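Local coordinates for protein beta-lactamase (Chitinophaga pinensis, PDB 6N36) that probably hydrolyses the beta-lactam ring of antibiotics, using two zinc ions held in the active site of a metallo-beta-lactamase fold, at residues N52-S58 with Y86-M92; E15-Y20 with G33-L37; N106-L112 with T161-N165. Numbering follows the deposited sequence.

Interaction 1. Residues N52-S58 with Y86-M92; sequences NTGVAGS and YDHVGAM. With ZN (zinc ion), chain B.
Metal ligands on a short helical turn can be embedded through the backbone as well as through their side chains, as here, where the loop 52-58 between strand 48-51 and helix 58-69 lies against 86-92. The register sets Gly54 beside His88 (CA to CA 4.8 Å) and Val55 beside Gly90 (4.2 Å). Asn52 has a positive phi (77°) and the m rotamer; its OD1 is 3.8 Å from CB of His88 and is hydrogen-bonded to Thr81 and Thr82. Thr53 N donates to His88 O (2.9 Å). In rotamer p, Thr53 OG1 accepts from Ala91 N (3.0 Å), the N-cap residue of helix 92-99, and donates to its neighbour Gly54 O (2.9 Å). Gly54 CA sits 3.2 Å from Asp87 O in a CA-H...O contact, and Gly54 O takes a weak bond from Gly90 N (3.1 Å). A CB on Gly90 would clash with Val55 CA, so its lack of a side chain permits the close approach. Val55 CG1 rests 4.3 Å from Tyr86 CD2. A type II turn follows, Val55 to Ser58, closed by Ser58 N to Val55 O (3.0 Å), with Gly57 at positive phi. Ser58 OG, rotamer p, donates to Val55 O (2.7 Å), accepts from Gly54 N (2.9 Å) and lies 3.3 Å from Ala91 CB. Asp87 OD2 and His88 NE2 each bind zinc at 2.1 Å, and His226 completes the protein ligands. Because water 1 accepts from His88 ND1 (2.8 Å) and donates to Thr53 O (2.8 Å), the imidazole carries its proton on ND1 and presents NE2 to the metal.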
loop_
_atom_site.group_PDB
_atom_site.type_symbol
_atom_site.label_atom_id
_atom_site.label_comp_id
_atom_site.label_asym_id
_atom_site.label_seq_id
_atom_site.Cartn_x
_atom_site.Cartn_y
_atom_site.Cartn_z
ATOM N N ASN A 52 -3.823 3.209 -1.812
ATOM C CA ASN A 52 -4.496 2.681 -0.601
ATOM C C ASN A 52 -5.575 3.606 -0.068
ATOM O O ASN A 52 -5.496 4.844 -0.177
ATOM C CB ASN A 52 -3.541 2.361 0.547
ATOM C CG ASN A 52 -2.626 1.190 0.264
ATOM O OD1 ASN A 52 -2.906 0.365 -0.618
ATOM N ND2 ASN A 52 -1.508 1.126 0.996
ATOM N N THR A 53 -6.562 2.982 0.531
ATOM C CA THR A 53 -7.467 3.614 1.533
ATOM C C THR A 53 -7.078 3.114 2.906
ATOM O O THR A 53 -6.048 2.486 3.070
ATOM C CB THR A 53 -8.952 3.423 1.204
ATOM O OG1 THR A 53 -9.317 2.069 1.511
ATOM C CG2 THR A 53 -9.318 3.770 -0.224
ATOM N N GLY A 54 -7.868 3.463 3.923
ATOM C CA GLY A 54 -7.837 2.737 5.186
ATOM C C GLY A 54 -9.017 1.787 5.276
ATOM O O GLY A 54 -9.452 1.228 4.299
ATOM N N VAL A 55 -9.600 1.676 6.449
ATOM C CA VAL A 55 -10.792 0.834 6.664
ATOM C C VAL A 55 -12.015 1.563 6.121
ATOM O O VAL A 55 -11.931 2.754 5.758
ATOM C CB VAL A 55 -10.957 0.487 8.151
ATOM C CG1 VAL A 55 -9.806 -0.366 8.635
ATOM C CG2 VAL A 55 -11.136 1.745 8.984
ATOM N N ALA A 56 -13.151 0.895 6.103
ATOM C CA ALA A 56 -14.425 1.525 5.686
ATOM C C ALA A 56 -14.632 2.819 6.475
ATOM O O ALA A 56 -14.334 2.860 7.663
ATOM C CB ALA A 56 -15.576 0.594 5.896
ATOM N N GLY A 57 -15.079 3.867 5.777
ATOM C CA GLY A 57 -15.260 5.194 6.381
ATOM C C GLY A 57 -14.084 6.106 6.107
ATOM O O GLY A 57 -14.245 7.342 6.242
ATOM N N SER A 58 -12.932 5.570 5.674
ATOM C CA SER A 58 -11.732 6.416 5.509
ATOM C C SER A 58 -11.824 7.315 4.254
ATOM O O SER A 58 -11.019 8.252 4.154
ATOM C CB SER A 58 -10.494 5.556 5.547
ATOM O OG SER A 58 -10.491 4.630 4.456
ATOM N N TYR A 86 -8.598 -5.579 4.095
ATOM C CA TYR A 86 -9.624 -4.563 4.392
ATOM C C TYR A 86 -9.046 -3.273 4.998
ATOM O O TYR A 86 -9.759 -2.247 4.962
ATOM C CB TYR A 86 -10.712 -5.165 5.282
ATOM C CG TYR A 86 -10.323 -5.368 6.717
ATOM C CD1 TYR A 86 -9.684 -6.527 7.124
ATOM C CD2 TYR A 86 -10.672 -4.443 7.693
ATOM C CE1 TYR A 86 -9.383 -6.769 8.457
ATOM C CE2 TYR A 86 -10.416 -4.681 9.035
ATOM C CZ TYR A 86 -9.772 -5.852 9.414
ATOM O OH TYR A 86 -9.473 -6.094 10.715
ATOM N N ASP A 87 -7.885 -3.299 5.625
ATOM C CA ASP A 87 -7.252 -2.071 6.189
ATOM C C ASP A 87 -6.604 -1.209 5.096
ATOM O O ASP A 87 -6.219 -0.063 5.391
ATOM C CB ASP A 87 -6.281 -2.409 7.326
ATOM C CG ASP A 87 -5.162 -3.361 6.967
ATOM O OD1 ASP A 87 -5.393 -4.231 6.046
ATOM O OD2 ASP A 87 -4.073 -3.278 7.637
ATOM N N HIS A 88 -6.471 -1.688 3.851
ATOM C CA HIS A 88 -5.885 -0.935 2.730
ATOM C C HIS A 88 -6.866 -0.720 1.581
ATOM O O HIS A 88 -6.557 0.128 0.706
ATOM C CB HIS A 88 -4.595 -1.587 2.218
ATOM C CG HIS A 88 -3.668 -1.842 3.365
ATOM N ND1 HIS A 88 -3.064 -0.813 4.081
ATOM C CD2 HIS A 88 -3.351 -3.000 3.986
ATOM C CE1 HIS A 88 -2.398 -1.378 5.105
ATOM N NE2 HIS A 88 -2.543 -2.729 5.021
ATOM N N VAL A 89 -7.986 -1.472 1.545
ATOM C CA VAL A 89 -9.021 -1.282 0.491
ATOM C C VAL A 89 -10.422 -1.140 1.086
ATOM O O VAL A 89 -11.390 -1.186 0.321
ATOM C CB VAL A 89 -8.990 -2.406 -0.556
ATOM C CG1 VAL A 89 -7.674 -2.407 -1.318
ATOM C CG2 VAL A 89 -9.336 -3.770 0.026
ATOM N N GLY A 90 -10.548 -0.933 2.396
ATOM C CA GLY A 90 -11.869 -0.908 3.053
ATOM C C GLY A 90 -12.762 0.199 2.520
ATOM O O GLY A 90 -13.993 0.029 2.589
ATOM N N ALA A 91 -12.201 1.314 2.044
ATOM C CA ALA A 91 -13.038 2.406 1.488
ATOM C C ALA A 91 -12.869 2.504 -0.025
ATOM O O ALA A 91 -13.266 3.524 -0.615
ATOM C CB ALA A 91 -12.693 3.719 2.157
ATOM N N MET A 92 -12.249 1.520 -0.674
ATOM C CA MET A 92 -11.896 1.641 -2.100
ATOM C C MET A 92 -13.157 1.700 -2.967
ATOM O O MET A 92 -13.199 2.530 -3.889
ATOM C CB MET A 92 -10.999 0.483 -2.521
ATOM C CG MET A 92 -10.337 0.720 -3.833
ATOM S SD MET A 92 -9.111 2.080 -3.826
ATOM C CE MET A 92 -7.660 1.391 -3.001
HETATM ZN ZN ZN B . -2.266 -3.927 6.760
HETATM O O HOH W 1 -3.505 1.932 4.096
HETATM O O HOH W 2 -0.979 -5.406 6.282
#

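Interaction 2. Residues E15-Y20 with G33-L37; sequences EWSADY and GTYDL
An ST motif in the loop between strands 29-31 and 40-42 receives residues 15-20, which begin in the short helix 14-17, beside the dinuclear zinc site of the metallo-beta-lactamase fold. Thr34, in rotamer p, accepts from Leu37 N at OG1 (3.0 Å) and donates from the same atom to Trp16 O (2.7 Å). One hydroxyl thus both closes the ST motif and ties it to Trp16; a backbone bond from Thr34 N to Leu37 O (2.9 Å) closes the turn further. Trp16 lies nearest Asp36 and Tyr20 nearest Thr34, each pair 5.1 Å apart between CA atoms. Two backbone bonds complete the join: Asp36 N to Glu15 O (3.0 Å) and Tyr35 N to Ala18 O (2.9 Å). Apolar contacts flank these bonds: Ala18 CB lies 3.8 Å from Tyr35 CB and Tyr20 CD1 3.9 Å from Tyr35 CD1; both tyrosines, in rotamer t, also meet the ring of His233. Asp36 OD2 is hydrogen-bonded to ND1 of the zinc ligand His226, making it a second-shell residue, and water 3 bridges Asp36 OD1 (2.8 Å) and Glu15 OE1 (2.7 Å). Leu37, its CB pointing toward 15-20, sets CD2 over the face of Trp16 in a CH-pi contact, 3.9 Å from the centroid of the five-membered ring.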
loop_
_atom_site.group_PDB
_atom_site.type_symbol
_atom_site.label_atom_id
_atom_site.label_comp_id
_atom_site.label_asym_id
_atom_site.label_seq_id
_atom_site.Cartn_x
_atom_site.Cartn_y
_atom_site.Cartn_z
ATOM N N GLU A 15 -5.224 3.102 16.103
ATOM C CA GLU A 15 -4.268 3.913 15.300
ATOM C C GLU A 15 -4.642 3.873 13.805
ATOM O O GLU A 15 -4.205 4.775 13.016
ATOM C CB GLU A 15 -2.849 3.403 15.526
ATOM C CG GLU A 15 -2.374 3.630 16.952
ATOM C CD GLU A 15 -0.891 3.370 17.179
ATOM O OE1 GLU A 15 -0.236 2.818 16.260
ATOM O OE2 GLU A 15 -0.381 3.744 18.271
ATOM N N TRP A 16 -5.455 2.900 13.392
ATOM C CA TRP A 16 -5.873 2.817 11.959
ATOM C C TRP A 16 -6.800 3.980 11.612
ATOM O O TRP A 16 -6.824 4.418 10.453
ATOM C CB TRP A 16 -6.579 1.490 11.670
ATOM C CG TRP A 16 -5.670 0.313 11.637
ATOM C CD1 TRP A 16 -4.333 0.281 11.895
ATOM C CD2 TRP A 16 -6.081 -1.037 11.395
ATOM N NE1 TRP A 16 -3.883 -1.014 11.834
ATOM C CE2 TRP A 16 -4.921 -1.832 11.475
ATOM C CE3 TRP A 16 -7.316 -1.639 11.132
ATOM C CZ2 TRP A 16 -4.991 -3.223 11.323
ATOM C CZ3 TRP A 16 -7.374 -3.000 10.946
ATOM C CH2 TRP A 16 -6.221 -3.774 11.071
ATOM N N SER A 17 -7.610 4.396 12.564
ATOM C CA SER A 17 -8.692 5.388 12.353
ATOM C C SER A 17 -8.267 6.761 12.895
ATOM O O SER A 17 -8.989 7.736 12.629
ATOM C CB SER A 17 -9.976 4.881 12.983
ATOM O OG SER A 17 -10.528 3.852 12.164
ATOM N N ALA A 18 -7.169 6.827 13.653
ATOM C CA ALA A 18 -6.700 8.068 14.330
ATOM C C ALA A 18 -6.285 9.093 13.267
ATOM O O ALA A 18 -5.528 8.762 12.352
ATOM C CB ALA A 18 -5.554 7.803 15.270
ATOM N N ASP A 19 -6.705 10.330 13.430
ATOM C CA ASP A 19 -6.374 11.382 12.448
ATOM C C ASP A 19 -4.882 11.685 12.527
ATOM O O ASP A 19 -4.210 11.434 13.550
ATOM C CB ASP A 19 -7.248 12.613 12.658
ATOM C CG ASP A 19 -7.377 13.528 11.458
ATOM O OD1 ASP A 19 -6.818 13.215 10.365
ATOM O OD2 ASP A 19 -8.002 14.561 11.630
ATOM N N TYR A 20 -4.349 12.140 11.405
ATOM C CA TYR A 20 -2.957 12.587 11.288
ATOM C C TYR A 20 -2.935 13.741 10.284
ATOM O O TYR A 20 -3.581 13.592 9.231
ATOM C CB TYR A 20 -2.079 11.393 10.908
ATOM C CG TYR A 20 -0.619 11.708 11.053
ATOM C CD1 TYR A 20 -0.018 11.678 12.298
ATOM C CD2 TYR A 20 0.158 12.094 9.978
ATOM C CE1 TYR A 20 1.315 12.001 12.461
ATOM C CE2 TYR A 20 1.496 12.412 10.114
ATOM C CZ TYR A 20 2.085 12.361 11.367
ATOM O OH TYR A 20 3.381 12.714 11.592
ATOM N N GLY A 33 -2.824 9.709 4.897
ATOM C CA GLY A 33 -3.328 8.570 5.655
ATOM C C GLY A 33 -3.662 8.915 7.085
ATOM O O GLY A 33 -3.785 10.072 7.445
ATOM N N THR A 34 -3.773 7.871 7.888
ATOM C CA THR A 34 -4.072 8.014 9.325
ATOM C C THR A 34 -2.781 7.871 10.133
ATOM O O THR A 34 -1.670 7.818 9.580
ATOM C CB THR A 34 -5.147 7.005 9.714
ATOM O OG1 THR A 34 -4.633 5.695 9.475
ATOM C CG2 THR A 34 -6.444 7.232 8.986
ATOM N N TYR A 35 -2.910 7.865 11.462
ATOM C CA TYR A 35 -1.699 7.691 12.301
ATOM C C TYR A 35 -0.942 6.438 11.842
ATOM O O TYR A 35 0.273 6.493 11.821
ATOM C CB TYR A 35 -2.067 7.671 13.788
ATOM C CG TYR A 35 -0.873 7.712 14.711
ATOM C CD1 TYR A 35 -0.314 8.924 15.083
ATOM C CD2 TYR A 35 -0.326 6.557 15.222
ATOM C CE1 TYR A 35 0.803 8.979 15.912
ATOM C CE2 TYR A 35 0.802 6.587 16.024
ATOM C CZ TYR A 35 1.358 7.806 16.368
ATOM O OH TYR A 35 2.473 7.859 17.162
ATOM N N ASP A 36 -1.624 5.317 11.588
ATOM C CA ASP A 36 -0.953 4.048 11.262
ATOM C C ASP A 36 -1.052 3.752 9.771
ATOM O O ASP A 36 -0.114 3.092 9.229
ATOM C CB ASP A 36 -1.464 2.871 12.084
ATOM C CG ASP A 36 -0.579 1.666 11.879
ATOM O OD1 ASP A 36 0.650 1.798 12.147
ATOM O OD2 ASP A 36 -1.096 0.630 11.427
ATOM N N LEU A 37 -2.175 4.030 9.131
ATOM C CA LEU A 37 -2.385 3.483 7.748
ATOM C C LEU A 37 -1.933 4.484 6.699
ATOM O O LEU A 37 -2.479 5.600 6.565
ATOM C CB LEU A 37 -3.855 3.123 7.542
ATOM C CG LEU A 37 -4.401 2.014 8.405
ATOM C CD1 LEU A 37 -5.842 1.753 8.061
ATOM C CD2 LEU A 37 -3.564 0.747 8.265
HETATM O O HOH W 3 1.432 3.474 14.270
HETATM O O HOH W 4 -1.287 -2.193 12.569
HETATM O O HOH W 5 -2.629 12.501 6.806
#

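Interaction 3. Residues N106-L112 with T161-N165; sequences NEKDAAL and TPGAN
Segment 106-112 leaves strand 102-106 and turns into helix 110-114, whereas 161-165 folds as a type I turn from Thr161 to Ala164 (Ala164 N to Thr161 O, 3.2 Å) before entering strand 165-172. They come closest at Asp109 and Gly163, with CA atoms 4.2 Å apart; a CB on Gly163 would clash with Asp109 N. In the first segment Asn106 O accepts from Asp109 N (2.9 Å), and Asn106 OD1 from Lys108 N (3.0 Å), an Asx turn. The same side chain, rotamer t, makes a weak bond from ND2 to Gly163 O (2.8 Å). Water 7 links Asn106 ND2 (2.9 Å) with Pro162 O (2.9 Å) and Ala164 O (2.7 Å). Asp109, its chi1 between wells at -97°, grips the turn with both oxygens: OD1 takes a weak bond from Gly163 N (2.9 Å), and OD2 a bond from Thr161 OG1 (2.9 Å; Thr161 in rotamer p). Asp109 OD2 is also hydrogen-bonded to Ala84 N, between the zinc ligands His83 and His85, while His160, the third ligand of that zinc, directly precedes Thr161. One carboxylate thus connects both ligand loops, at the junction of the two beta-sheets that characterises the alpha-beta/beta-alpha fold of metallo-beta-lactamases.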
loop_
_atom_site.group_PDB
_atom_site.type_symbol
_atom_site.label_atom_id
_atom_site.label_comp_id
_atom_site.label_asym_id
_atom_site.label_seq_id
_atom_site.Cartn_x
_atom_site.Cartn_y
_atom_site.Cartn_z
ATOM N N ASN A 106 -3.043 -5.543 -9.432
ATOM C CA ASN A 106 -2.286 -6.781 -9.678
ATOM C C ASN A 106 -3.260 -7.895 -10.053
ATOM O O ASN A 106 -4.191 -8.153 -9.347
ATOM C CB ASN A 106 -1.460 -7.135 -8.443
ATOM C CG ASN A 106 -0.424 -8.217 -8.642
ATOM O OD1 ASN A 106 -0.582 -9.077 -9.508
ATOM N ND2 ASN A 106 0.543 -8.252 -7.758
ATOM N N GLU A 107 -3.046 -8.519 -11.196
ATOM C CA GLU A 107 -3.879 -9.645 -11.677
ATOM C C GLU A 107 -4.058 -10.669 -10.554
ATOM O O GLU A 107 -5.131 -11.234 -10.475
ATOM C CB GLU A 107 -3.246 -10.320 -12.901
ATOM C CG GLU A 107 -1.748 -10.543 -12.767
ATOM C CD GLU A 107 -1.112 -11.626 -13.617
ATOM O OE1 GLU A 107 -0.000 -12.089 -13.242
ATOM O OE2 GLU A 107 -1.693 -11.975 -14.665
ATOM N N LYS A 108 -3.027 -10.855 -9.726
ATOM C CA LYS A 108 -3.025 -11.924 -8.701
ATOM C C LYS A 108 -3.943 -11.562 -7.516
ATOM O O LYS A 108 -4.253 -12.467 -6.756
ATOM C CB LYS A 108 -1.591 -12.218 -8.260
ATOM C CG LYS A 108 -0.680 -12.755 -9.363
ATOM C CD LYS A 108 0.772 -12.878 -8.937
ATOM C CE LYS A 108 1.027 -14.019 -7.970
ATOM N NZ LYS A 108 1.049 -15.343 -8.667
ATOM N N ASP A 109 -4.321 -10.273 -7.358
ATOM C CA ASP A 109 -5.279 -9.868 -6.277
ATOM C C ASP A 109 -6.639 -9.476 -6.870
ATOM O O ASP A 109 -7.542 -9.101 -6.108
ATOM C CB ASP A 109 -4.755 -8.733 -5.384
ATOM C CG ASP A 109 -4.108 -9.158 -4.052
ATOM O OD1 ASP A 109 -4.078 -10.401 -3.759
ATOM O OD2 ASP A 109 -3.648 -8.246 -3.309
ATOM N N ALA A 110 -6.828 -9.545 -8.183
ATOM C CA ALA A 110 -8.081 -9.047 -8.790
ATOM C C ALA A 110 -9.304 -9.808 -8.274
ATOM O O ALA A 110 -10.336 -9.184 -7.952
ATOM C CB ALA A 110 -7.982 -9.124 -10.287
ATOM N N ALA A 111 -9.238 -11.148 -8.191
ATOM C CA ALA A 111 -10.400 -11.931 -7.724
ATOM C C ALA A 111 -10.696 -11.617 -6.258
ATOM O O ALA A 111 -11.860 -11.391 -5.911
ATOM C CB ALA A 111 -10.185 -13.398 -7.936
ATOM N N LEU A 112 -9.647 -11.465 -5.459
ATOM C CA LEU A 112 -9.821 -11.140 -4.019
ATOM C C LEU A 112 -10.490 -9.775 -3.873
ATOM O O LEU A 112 -11.381 -9.598 -3.069
ATOM C CB LEU A 112 -8.441 -11.183 -3.380
ATOM C CG LEU A 112 -8.388 -10.957 -1.867
ATOM C CD1 LEU A 112 -9.165 -12.036 -1.135
ATOM C CD2 LEU A 112 -6.937 -10.956 -1.387
ATOM N N THR A 161 -0.390 -11.191 0.487
ATOM C CA THR A 161 -1.493 -11.659 -0.342
ATOM C C THR A 161 -0.867 -12.148 -1.642
ATOM O O THR A 161 0.263 -11.769 -1.938
ATOM C CB THR A 161 -2.553 -10.622 -0.700
ATOM O OG1 THR A 161 -1.933 -9.578 -1.434
ATOM C CG2 THR A 161 -3.186 -10.026 0.533
ATOM N N PRO A 162 -1.565 -12.976 -2.422
ATOM C CA PRO A 162 -0.987 -13.415 -3.691
ATOM C C PRO A 162 -0.601 -12.219 -4.565
ATOM O O PRO A 162 0.383 -12.346 -5.390
ATOM C CB PRO A 162 -2.101 -14.270 -4.282
ATOM C CG PRO A 162 -2.750 -14.858 -3.070
ATOM C CD PRO A 162 -2.830 -13.690 -2.122
ATOM N N GLY A 163 -1.402 -11.153 -4.537
ATOM C CA GLY A 163 -1.176 -9.975 -5.401
ATOM C C GLY A 163 -0.525 -8.810 -4.691
ATOM O O GLY A 163 -0.514 -7.665 -5.253
ATOM N N ALA A 164 0.073 -9.002 -3.533
ATOM C CA ALA A 164 0.809 -7.931 -2.846
ATOM C C ALA A 164 1.901 -7.375 -3.750
ATOM O O ALA A 164 2.553 -8.130 -4.574
ATOM C CB ALA A 164 1.365 -8.358 -1.518
ATOM N N ASN A 165 2.049 -6.052 -3.719
ATOM C CA ASN A 165 2.963 -5.386 -4.656
ATOM C C ASN A 165 3.449 -4.061 -4.073
ATOM O O ASN A 165 2.822 -3.470 -3.143
ATOM C CB ASN A 165 2.322 -5.230 -6.019
ATOM C CG ASN A 165 0.962 -4.589 -6.073
ATOM O OD1 ASN A 165 0.275 -4.761 -7.047
ATOM N ND2 ASN A 165 0.604 -3.701 -5.157
HETATM O O HOH W 6 -2.408 -4.318 -6.865
HETATM O O HOH W 7 2.116 -10.223 -6.270
HETATM O O HOH W 8 -2.620 -5.897 -4.611
#

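How the interactions relate
The three contacts illustrate how a metallo-enzyme builds its site from loops and short helical turns. They follow in series along the chain: interaction 2 closes first, then interaction 1 opens, then interaction 3. Interactions 1 and 2 have centres about 11 Å apart and touch through packing of Leu37 on Asp87 and Gly54 and of Trp16 on Val55 and Tyr86. Interaction 3 stands about 16 Å from interaction 1 and about 24 Å from interaction 2, centre to centre, touching neither. In interactions 1 and 2 a loop following a strand of the seven-stranded sheet packs on a short helical segment, 86-89 or 14-17; interaction 3 links that sheet to the five-stranded one. Interactions 2 and 3 lie on opposite sides of the chain's centre, and all three approach the zinc site.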